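Local coordinates for putative outer membrane protein (LpxR) (Salmonella typhimurium, PDB 3FID) that deacylates lipid A, working as a lipopolysaccharide-modifying beta-barrel enzyme of the outer membrane, at residues S61-N66 with K74-F79; K69-K74 with T238-M243; G159-F164 with N189-N194. All blocks are in the same frame, centred on the assembly; numbering follows the deposited sequence.

Interactions 1 and 2 sit together at one end of the barrel and share K74; their centres lie about 10 Å apart, and A78 of interaction 1 packs on T238 and A72 of interaction 2. Interaction 1 is buried and folds a single inter-strand connection back on itself, with an aspartate and a water taking up backbone and side-chain hydrogen bonds. Interaction 2 lies at the surface, joins that connection to a loop distant in sequence, and relies on methyl and thioether packing with no direct hydrogen bond across. Interaction 3, on the opposite side of the chain's centre, is partly buried and sets a barrel strand against a short helix through asparagine side chains and waters.

Interaction 1 (S61-N66 with K74-F79); sequences SPSGAN and KGDRAF
D76 reaches across to S63 and N66 inside one long connection of the barrel, the loop between strands 49-60 and 80-94, and so ties the start of that loop to its end. D76 CB lies 3.4 Å from N66 ND2. A chi1 of -161° sets CG anti to the backbone N, and from there the two oxygens meet the 61-66 segment. OD2 is gripped twice: the backbone N of S63 comes to D76 OD2 on its syn side at 2.8 Å, in a nearly straight bond (176°), while N66 ND2 approaches the anti side of D76 OD2 at 2.9 Å. The other oxygen, D76 OD1, accepts a hydrogen bond from a water that also donates to S61 O and accepts from S63 OG. Both partner side chains have a further bond, N66 OD1 to K69 and S63 OG to G31.

Beside this polar knot, R77 runs its CG past S61 O at 3.1 Å and sends its guanidinium on to salt bridges with D32 and E278. S61 is a close neighbour of T34, a zinc-binding residue, so the loop is folded next to a metal site. Farther along, P62 and F79 meet in a CH-pi contact, the two side chains crossing at about a right angle: P62 CD stands 3.4 Å above the centroid of the F79 ring, only 5° off its normal.

Interaction 2 (K69-K74 with T238-M243); sequences KPEAVK and TLQTKM
T238 OG1, whose residue packs by its methyl on A72, is held from two sides within its own loop: it donates to T241 OG1 at 2.7 Å and accepts from the backbone N of M243, with T238 OG1 and M243 N 3.0 Å apart and the bond close to straight (169°). Together with the backbone bond from T238 N to M243 O, this closes 238-243 into a compact turn, part of the connection leading to barrel strand 251-263. Against it lies 69-74, from the connection between strands 49-60 and 80-94, so two barrel loops distant in sequence meet at the surface. D135 links them: it bonds to T241 OG1 and Q240 N on one side and to A72 N on the other.

Across the contact itself the chemistry is mostly apolar. A72 CB meets T238 CG2 at 3.8 Å. The methyl T241 CG2 rests against the E71 carboxylate, 3.7 Å from E71 CD and at similar distances from both oxygens. Q240 crosses E71 at about a right angle, its amide turned 69° from the carboxylate, and Q240 OE1 stays 3.9 Å from E71 OE1.

M243 is the residue of 238-243 most covered by 69-74. Its CG is wedged between the backbone N and the carbonyl carbon (chi1 58°), and the chain then runs extended to the backbone of A72-K74. M243 CE arrives 3.6 Å from A72 O. K74, bent at chi2 and bonded through NZ to E244 O, runs at a slant to M243, with K74 CD 3.6 Å from M243 SD.

Interaction 3 (G159-F164 with N189-N194); sequences GVNVGF and NDKTFN
G159 O and N189 CA approach to 3.9 Å where strand 160-173 begins beside the end of its antiparallel neighbour 176-188, and just past that end the chain turns through N189 and D190 into helix 191-194, which lies beside N161. The side chain of N161, second residue of its strand, points at the helix. A chi1 of -179° puts CG anti to the backbone N; the amide beyond it lies between K191 and N194.

N161 and N194 lie alongside each other, running in opposite senses, with their amide planes 44° apart. N194 ND2 donates to N161 OD1 at 2.9 Å, reaching a lone pair in the carbonyl plane; the acceptor is tilted from the N194 amide plane, and the bond is moderately bent (151°). A water bridges N161 OD1 to the helix backbone, donating to both N161 OD1 and K191 O; the water oxygen is 2.6 Å from K191 O. N161 OD1 thus takes two donors. On the amide's other branch, N161 ND2 lies 3.7 Å from K191 CB and hydrogen-bonds to D156 on the adjoining strand 140-157. A second water accepts from K191 NZ and, weakly, from N161 ND2.

The helix is held at its start by D190, the N-cap residue: D190 OD1 takes F193 N at 3.0 Å from above the carboxylate plane, and it also accepts from T210 and Q211. The contact is thus an N-capped helical turn packed by buried asparagines against the strand ends of an outer-membrane beta-barrel.

Interaction 1 (S61-N66 with K74-F79)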
loop_
_atom_site.group_PDB
_atom_site.type_symbol
_atom_site.label_atom_id
_atom_site.label_comp_id
_atom_site.label_asym_id
_atom_site.label_seq_id
_atom_site.Cartn_x
_atom_site.Cartn_y
_atom_site.Cartn_z
ATOM N N SER A 61 -12.178 -6.762 -0.165
ATOM C CA SER A 61 -13.623 -6.908 0.162
ATOM C C SER A 61 -14.486 -6.548 -1.063
ATOM O O SER A 61 -14.085 -5.690 -1.870
ATOM C CB SER A 61 -13.978 -5.985 1.340
ATOM O OG SER A 61 -15.373 -6.091 1.685
ATOM N N PRO A 62 -15.682 -7.198 -1.207
ATOM C CA PRO A 62 -16.714 -6.663 -2.118
ATOM C C PRO A 62 -17.181 -5.290 -1.601
ATOM O O PRO A 62 -16.894 -4.927 -0.449
ATOM C CB PRO A 62 -17.893 -7.660 -2.004
ATOM C CG PRO A 62 -17.495 -8.710 -1.065
ATOM C CD PRO A 62 -16.110 -8.420 -0.510
ATOM N N SER A 63 -17.929 -4.565 -2.415
ATOM C CA SER A 63 -18.314 -3.198 -2.071
ATOM C C SER A 63 -19.810 -3.104 -1.827
ATOM O O SER A 63 -20.579 -3.935 -2.343
ATOM C CB SER A 63 -17.889 -2.217 -3.178
ATOM O OG SER A 63 -16.473 -2.078 -3.225
ATOM N N GLY A 64 -20.205 -2.112 -1.033
ATOM C CA GLY A 64 -21.614 -1.812 -0.787
ATOM C C GLY A 64 -22.455 -2.967 -0.260
ATOM O O GLY A 64 -22.102 -3.632 0.726
ATOM N N ALA A 65 -23.573 -3.207 -0.934
ATOM C CA ALA A 65 -24.528 -4.218 -0.486
ATOM C C ALA A 65 -23.981 -5.635 -0.687
ATOM O O ALA A 65 -24.404 -6.555 0.018
ATOM C CB ALA A 65 -25.871 -4.028 -1.191
ATOM N N ASN A 66 -23.015 -5.812 -1.601
ATOM C CA ASN A 66 -22.408 -7.129 -1.806
ATOM C C ASN A 66 -21.712 -7.667 -0.544
ATOM O O ASN A 66 -21.567 -8.872 -0.406
ATOM C CB ASN A 66 -21.458 -7.159 -3.020
ATOM C CG ASN A 66 -22.180 -6.935 -4.332
ATOM O OD1 ASN A 66 -23.361 -7.241 -4.459
ATOM N ND2 ASN A 66 -21.472 -6.439 -5.316
ATOM N N LYS A 74 -20.780 -12.364 -8.723
ATOM C CA LYS A 74 -20.160 -12.176 -10.035
ATOM C C LYS A 74 -20.199 -10.693 -10.364
ATOM O O LYS A 74 -21.223 -10.049 -10.168
ATOM C CB LYS A 74 -20.912 -12.952 -11.114
ATOM C CG LYS A 74 -20.149 -13.067 -12.432
ATOM C CD LYS A 74 -19.022 -14.091 -12.305
ATOM C CE LYS A 74 -18.246 -14.290 -13.645
ATOM N NZ LYS A 74 -17.453 -15.594 -13.704
ATOM N N GLY A 75 -19.088 -10.137 -10.845
ATOM C CA GLY A 75 -19.047 -8.678 -11.070
ATOM C C GLY A 75 -18.418 -7.841 -9.964
ATOM O O GLY A 75 -18.193 -6.638 -10.144
ATOM N N ASP A 76 -18.108 -8.453 -8.822
ATOM C CA ASP A 76 -17.425 -7.721 -7.732
ATOM C C ASP A 76 -16.333 -8.632 -7.192
ATOM O O ASP A 76 -16.375 -9.864 -7.375
ATOM C CB ASP A 76 -18.416 -7.322 -6.609
ATOM C CG ASP A 76 -17.901 -6.180 -5.697
ATOM O OD1 ASP A 76 -16.731 -5.723 -5.808
ATOM O OD2 ASP A 76 -18.694 -5.748 -4.827
ATOM N N ARG A 77 -15.321 -8.047 -6.558
ATOM C CA ARG A 77 -14.282 -8.889 -5.991
ATOM C C ARG A 77 -14.845 -9.736 -4.850
ATOM O O ARG A 77 -15.743 -9.317 -4.113
ATOM C CB ARG A 77 -13.031 -8.073 -5.565
ATOM C CG ARG A 77 -13.239 -7.126 -4.440
ATOM C CD ARG A 77 -12.218 -5.960 -4.510
ATOM N NE ARG A 77 -10.853 -6.423 -4.547
ATOM C CZ ARG A 77 -9.833 -5.771 -5.103
ATOM N NH1 ARG A 77 -10.005 -4.618 -5.756
ATOM N NH2 ARG A 77 -8.637 -6.326 -5.069
ATOM N N ALA A 78 -14.322 -10.952 -4.733
ATOM C CA ALA A 78 -14.588 -11.804 -3.590
ATOM C C ALA A 78 -13.818 -11.273 -2.376
ATOM O O ALA A 78 -12.817 -10.569 -2.552
ATOM C CB ALA A 78 -14.092 -13.207 -3.905
ATOM N N PHE A 79 -14.236 -11.657 -1.165
ATOM C CA PHE A 79 -13.375 -11.493 0.015
ATOM C C PHE A 79 -12.028 -12.221 -0.219
ATOM O O PHE A 79 -11.980 -13.341 -0.760
ATOM C CB PHE A 79 -14.070 -11.993 1.296
ATOM C CG PHE A 79 -15.065 -11.009 1.887
ATOM C CD1 PHE A 79 -14.628 -9.899 2.628
ATOM C CD2 PHE A 79 -16.430 -11.193 1.713
ATOM C CE1 PHE A 79 -15.554 -8.979 3.170
ATOM C CE2 PHE A 79 -17.387 -10.295 2.254
ATOM C CZ PHE A 79 -16.965 -9.190 2.978
HETATM O O HOH W 1 -15.184 -4.209 -4.003
#

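Interaction 2 (K69-K74 with T238-M243)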
loop_
_atom_site.group_PDB
_atom_site.type_symbol
_atom_site.label_atom_id
_atom_site.label_comp_id
_atom_site.label_asym_id
_atom_site.label_seq_id
_atom_site.Cartn_x
_atom_site.Cartn_y
_atom_site.Cartn_z
ATOM N N LYS A 69 -23.901 -10.266 1.386
ATOM C CA LYS A 69 -24.447 -11.454 0.700
ATOM C C LYS A 69 -23.755 -12.754 1.155
ATOM O O LYS A 69 -22.615 -12.712 1.617
ATOM C CB LYS A 69 -24.416 -11.251 -0.832
ATOM C CG LYS A 69 -25.394 -10.153 -1.242
ATOM C CD LYS A 69 -25.222 -9.648 -2.646
ATOM C CE LYS A 69 -26.350 -8.652 -2.977
ATOM N NZ LYS A 69 -26.019 -7.738 -4.126
ATOM N N PRO A 70 -24.449 -13.911 1.037
ATOM C CA PRO A 70 -23.902 -15.152 1.585
ATOM C C PRO A 70 -22.666 -15.642 0.852
ATOM O O PRO A 70 -21.840 -16.327 1.457
ATOM C CB PRO A 70 -25.041 -16.184 1.394
ATOM C CG PRO A 70 -26.222 -15.441 0.982
ATOM C CD PRO A 70 -25.790 -14.104 0.441
ATOM N N GLU A 71 -22.561 -15.330 -0.444
ATOM C CA GLU A 71 -21.410 -15.765 -1.258
ATOM C C GLU A 71 -20.873 -14.616 -2.105
ATOM O O GLU A 71 -21.459 -13.527 -2.136
ATOM C CB GLU A 71 -21.801 -16.937 -2.164
ATOM C CG GLU A 71 -22.272 -18.143 -1.389
ATOM C CD GLU A 71 -22.909 -19.184 -2.261
ATOM O OE1 GLU A 71 -22.487 -20.364 -2.157
ATOM O OE2 GLU A 71 -23.818 -18.818 -3.050
ATOM N N ALA A 72 -19.757 -14.865 -2.782
ATOM C CA ALA A 72 -19.204 -13.887 -3.714
ATOM C C ALA A 72 -20.254 -13.558 -4.769
ATOM O O ALA A 72 -21.143 -14.373 -5.039
ATOM C CB ALA A 72 -17.933 -14.409 -4.359
ATOM N N VAL A 73 -20.153 -12.359 -5.335
ATOM C CA VAL A 73 -21.090 -11.861 -6.348
ATOM C C VAL A 73 -20.305 -11.721 -7.664
ATOM O O VAL A 73 -19.274 -11.034 -7.723
ATOM C CB VAL A 73 -21.694 -10.478 -5.924
ATOM C CG1 VAL A 73 -22.476 -9.836 -7.050
ATOM C CG2 VAL A 73 -22.605 -10.632 -4.710
ATOM N N LYS A 74 -20.780 -12.364 -8.723
ATOM C CA LYS A 74 -20.160 -12.176 -10.035
ATOM C C LYS A 74 -20.199 -10.693 -10.364
ATOM O O LYS A 74 -21.223 -10.049 -10.168
ATOM C CB LYS A 74 -20.912 -12.952 -11.114
ATOM C CG LYS A 74 -20.149 -13.067 -12.432
ATOM C CD LYS A 74 -19.022 -14.091 -12.305
ATOM C CE LYS A 74 -18.246 -14.290 -13.645
ATOM N NZ LYS A 74 -17.453 -15.594 -13.704
ATOM N N THR A 238 -12.973 -18.681 -6.194
ATOM C CA THR A 238 -13.614 -18.680 -4.865
ATOM C C THR A 238 -13.798 -20.100 -4.299
ATOM O O THR A 238 -13.922 -21.050 -5.065
ATOM C CB THR A 238 -15.014 -18.051 -4.922
ATOM O OG1 THR A 238 -15.816 -18.775 -5.883
ATOM C CG2 THR A 238 -14.936 -16.550 -5.305
ATOM N N LEU A 239 -13.847 -20.218 -2.965
ATOM C CA LEU A 239 -13.868 -21.535 -2.280
ATOM C C LEU A 239 -15.089 -22.411 -2.585
ATOM O O LEU A 239 -14.948 -23.613 -2.830
ATOM C CB LEU A 239 -13.794 -21.349 -0.759
ATOM C CG LEU A 239 -12.440 -21.152 -0.098
ATOM C CD1 LEU A 239 -12.670 -20.906 1.405
ATOM C CD2 LEU A 239 -11.554 -22.387 -0.320
ATOM N N GLN A 240 -16.268 -21.791 -2.574
ATOM C CA GLN A 240 -17.553 -22.485 -2.673
ATOM C C GLN A 240 -18.262 -22.323 -4.015
ATOM O O GLN A 240 -18.742 -23.311 -4.583
ATOM C CB GLN A 240 -18.482 -22.021 -1.578
ATOM C CG GLN A 240 -17.992 -22.316 -0.185
ATOM C CD GLN A 240 -18.969 -21.798 0.812
ATOM O OE1 GLN A 240 -19.748 -20.890 0.519
ATOM N NE2 GLN A 240 -18.955 -22.369 1.998
ATOM N N THR A 241 -18.352 -21.100 -4.527
ATOM C CA THR A 241 -18.939 -20.913 -5.869
ATOM C C THR A 241 -17.969 -21.276 -6.981
ATOM O O THR A 241 -18.370 -21.380 -8.146
ATOM C CB THR A 241 -19.493 -19.487 -6.095
ATOM O OG1 THR A 241 -18.507 -18.504 -5.723
ATOM C CG2 THR A 241 -20.745 -19.263 -5.270
ATOM N N LYS A 242 -16.691 -21.436 -6.647
ATOM C CA LYS A 242 -15.662 -21.852 -7.621
ATOM C C LYS A 242 -15.599 -21.007 -8.897
ATOM O O LYS A 242 -15.448 -21.537 -10.002
ATOM C CB LYS A 242 -15.817 -23.340 -7.986
ATOM C CG LYS A 242 -15.591 -24.264 -6.814
ATOM C CD LYS A 242 -15.753 -25.720 -7.214
ATOM C CE LYS A 242 -15.478 -26.615 -6.021
ATOM N NZ LYS A 242 -16.354 -26.231 -4.873
ATOM N N MET A 243 -15.694 -19.690 -8.748
ATOM C CA MET A 243 -15.638 -18.825 -9.924
ATOM C C MET A 243 -14.558 -17.776 -9.769
ATOM O O MET A 243 -14.115 -17.500 -8.655
ATOM C CB MET A 243 -16.985 -18.158 -10.185
ATOM C CG MET A 243 -17.533 -17.325 -9.052
ATOM S SD MET A 243 -19.021 -16.445 -9.557
ATOM C CE MET A 243 -19.621 -15.837 -7.985
#

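Interaction 3 (G159-F164 with N189-N194)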
loop_
_atom_site.group_PDB
_atom_site.type_symbol
_atom_site.label_atom_id
_atom_site.label_comp_id
_atom_site.label_asym_id
_atom_site.label_seq_id
_atom_site.Cartn_x
_atom_site.Cartn_y
_atom_site.Cartn_z
ATOM N N GLY A 159 16.971 25.880 3.359
ATOM C CA GLY A 159 16.728 24.730 4.255
ATOM C C GLY A 159 15.495 23.878 3.908
ATOM O O GLY A 159 15.212 22.892 4.593
ATOM N N VAL A 160 14.757 24.243 2.856
ATOM C CA VAL A 160 13.652 23.397 2.360
ATOM C C VAL A 160 14.128 22.741 1.064
ATOM O O VAL A 160 14.506 23.441 0.108
ATOM C CB VAL A 160 12.322 24.198 2.101
ATOM C CG1 VAL A 160 11.171 23.275 1.598
ATOM C CG2 VAL A 160 11.855 24.944 3.368
ATOM N N ASN A 161 14.119 21.403 1.037
ATOM C CA ASN A 161 14.448 20.633 -0.143
ATOM C C ASN A 161 13.165 20.348 -0.937
ATOM O O ASN A 161 12.163 19.928 -0.350
ATOM C CB ASN A 161 15.134 19.332 0.305
ATOM C CG ASN A 161 15.552 18.444 -0.850
ATOM O OD1 ASN A 161 14.780 17.575 -1.292
ATOM N ND2 ASN A 161 16.778 18.647 -1.349
ATOM N N VAL A 162 13.184 20.587 -2.252
ATOM C CA VAL A 162 12.013 20.346 -3.119
ATOM C C VAL A 162 12.469 19.494 -4.278
ATOM O O VAL A 162 13.512 19.771 -4.850
ATOM C CB VAL A 162 11.305 21.665 -3.623
ATOM C CG1 VAL A 162 11.171 22.668 -2.500
ATOM C CG2 VAL A 162 12.075 22.317 -4.768
ATOM N N GLY A 163 11.733 18.420 -4.593
ATOM C CA GLY A 163 12.200 17.459 -5.575
ATOM C C GLY A 163 11.113 16.887 -6.470
ATOM O O GLY A 163 9.932 16.999 -6.171
ATOM N N PHE A 164 11.543 16.289 -7.576
ATOM C CA PHE A 164 10.674 15.662 -8.587
ATOM C C PHE A 164 11.235 14.269 -8.769
ATOM O O PHE A 164 12.429 14.109 -9.030
ATOM C CB PHE A 164 10.737 16.455 -9.906
ATOM C CG PHE A 164 10.085 15.766 -11.089
ATOM C CD1 PHE A 164 8.715 15.476 -11.091
ATOM C CD2 PHE A 164 10.855 15.444 -12.233
ATOM C CE1 PHE A 164 8.115 14.850 -12.189
ATOM C CE2 PHE A 164 10.270 14.830 -13.336
ATOM C CZ PHE A 164 8.889 14.531 -13.313
ATOM N N ASN A 189 12.425 18.943 4.846
ATOM C CA ASN A 189 13.750 19.383 5.327
ATOM C C ASN A 189 14.849 18.345 5.204
ATOM O O ASN A 189 15.965 18.555 5.685
ATOM C CB ASN A 189 13.655 19.981 6.743
ATOM C CG ASN A 189 13.324 18.961 7.793
ATOM O OD1 ASN A 189 12.874 17.854 7.484
ATOM N ND2 ASN A 189 13.552 19.317 9.054
ATOM N N ASP A 190 14.574 17.225 4.527
ATOM C CA ASP A 190 15.610 16.236 4.334
ATOM C C ASP A 190 15.641 15.678 2.919
ATOM O O ASP A 190 14.664 15.087 2.459
ATOM C CB ASP A 190 15.515 15.087 5.365
ATOM C CG ASP A 190 16.701 14.141 5.271
ATOM O OD1 ASP A 190 16.520 12.925 5.007
ATOM O OD2 ASP A 190 17.850 14.622 5.421
ATOM N N LYS A 191 16.774 15.862 2.242
ATOM C CA LYS A 191 16.964 15.392 0.861
ATOM C C LYS A 191 16.744 13.868 0.684
ATOM O O LYS A 191 16.100 13.436 -0.295
ATOM C CB LYS A 191 18.363 15.808 0.340
ATOM C CG LYS A 191 18.793 15.080 -0.936
ATOM C CD LYS A 191 20.247 15.439 -1.343
ATOM C CE LYS A 191 20.573 14.885 -2.722
ATOM N NZ LYS A 191 20.058 15.773 -3.793
ATOM N N THR A 192 17.281 13.064 1.613
ATOM C CA THR A 192 17.224 11.596 1.493
ATOM C C THR A 192 15.760 11.123 1.660
ATOM O O THR A 192 15.257 10.324 0.858
ATOM C CB THR A 192 18.124 10.900 2.552
ATOM O OG1 THR A 192 19.489 11.321 2.374
ATOM C CG2 THR A 192 18.062 9.362 2.393
ATOM N N PHE A 193 15.114 11.623 2.716
ATOM C CA PHE A 193 13.725 11.271 3.026
ATOM C C PHE A 193 12.794 11.703 1.886
ATOM O O PHE A 193 11.896 10.956 1.484
ATOM C CB PHE A 193 13.306 11.890 4.376
ATOM C CG PHE A 193 11.883 11.511 4.849
ATOM C CD1 PHE A 193 11.340 10.232 4.600
ATOM C CD2 PHE A 193 11.120 12.427 5.583
ATOM C CE1 PHE A 193 10.035 9.897 5.057
ATOM C CE2 PHE A 193 9.850 12.088 6.050
ATOM C CZ PHE A 193 9.299 10.828 5.765
ATOM N N ASN A 194 13.037 12.891 1.336
ATOM C CA ASN A 194 12.185 13.357 0.234
ATOM C C ASN A 194 12.106 12.411 -0.960
ATOM O O ASN A 194 11.037 12.316 -1.584
ATOM C CB ASN A 194 12.611 14.750 -0.243
ATOM C CG ASN A 194 12.035 15.856 0.605
ATOM O OD1 ASN A 194 11.292 15.618 1.568
ATOM N ND2 ASN A 194 12.390 17.102 0.258
HETATM O O HOH W 2 15.564 14.875 -2.416
HETATM O O HOH W 3 19.229 18.424 -3.367
#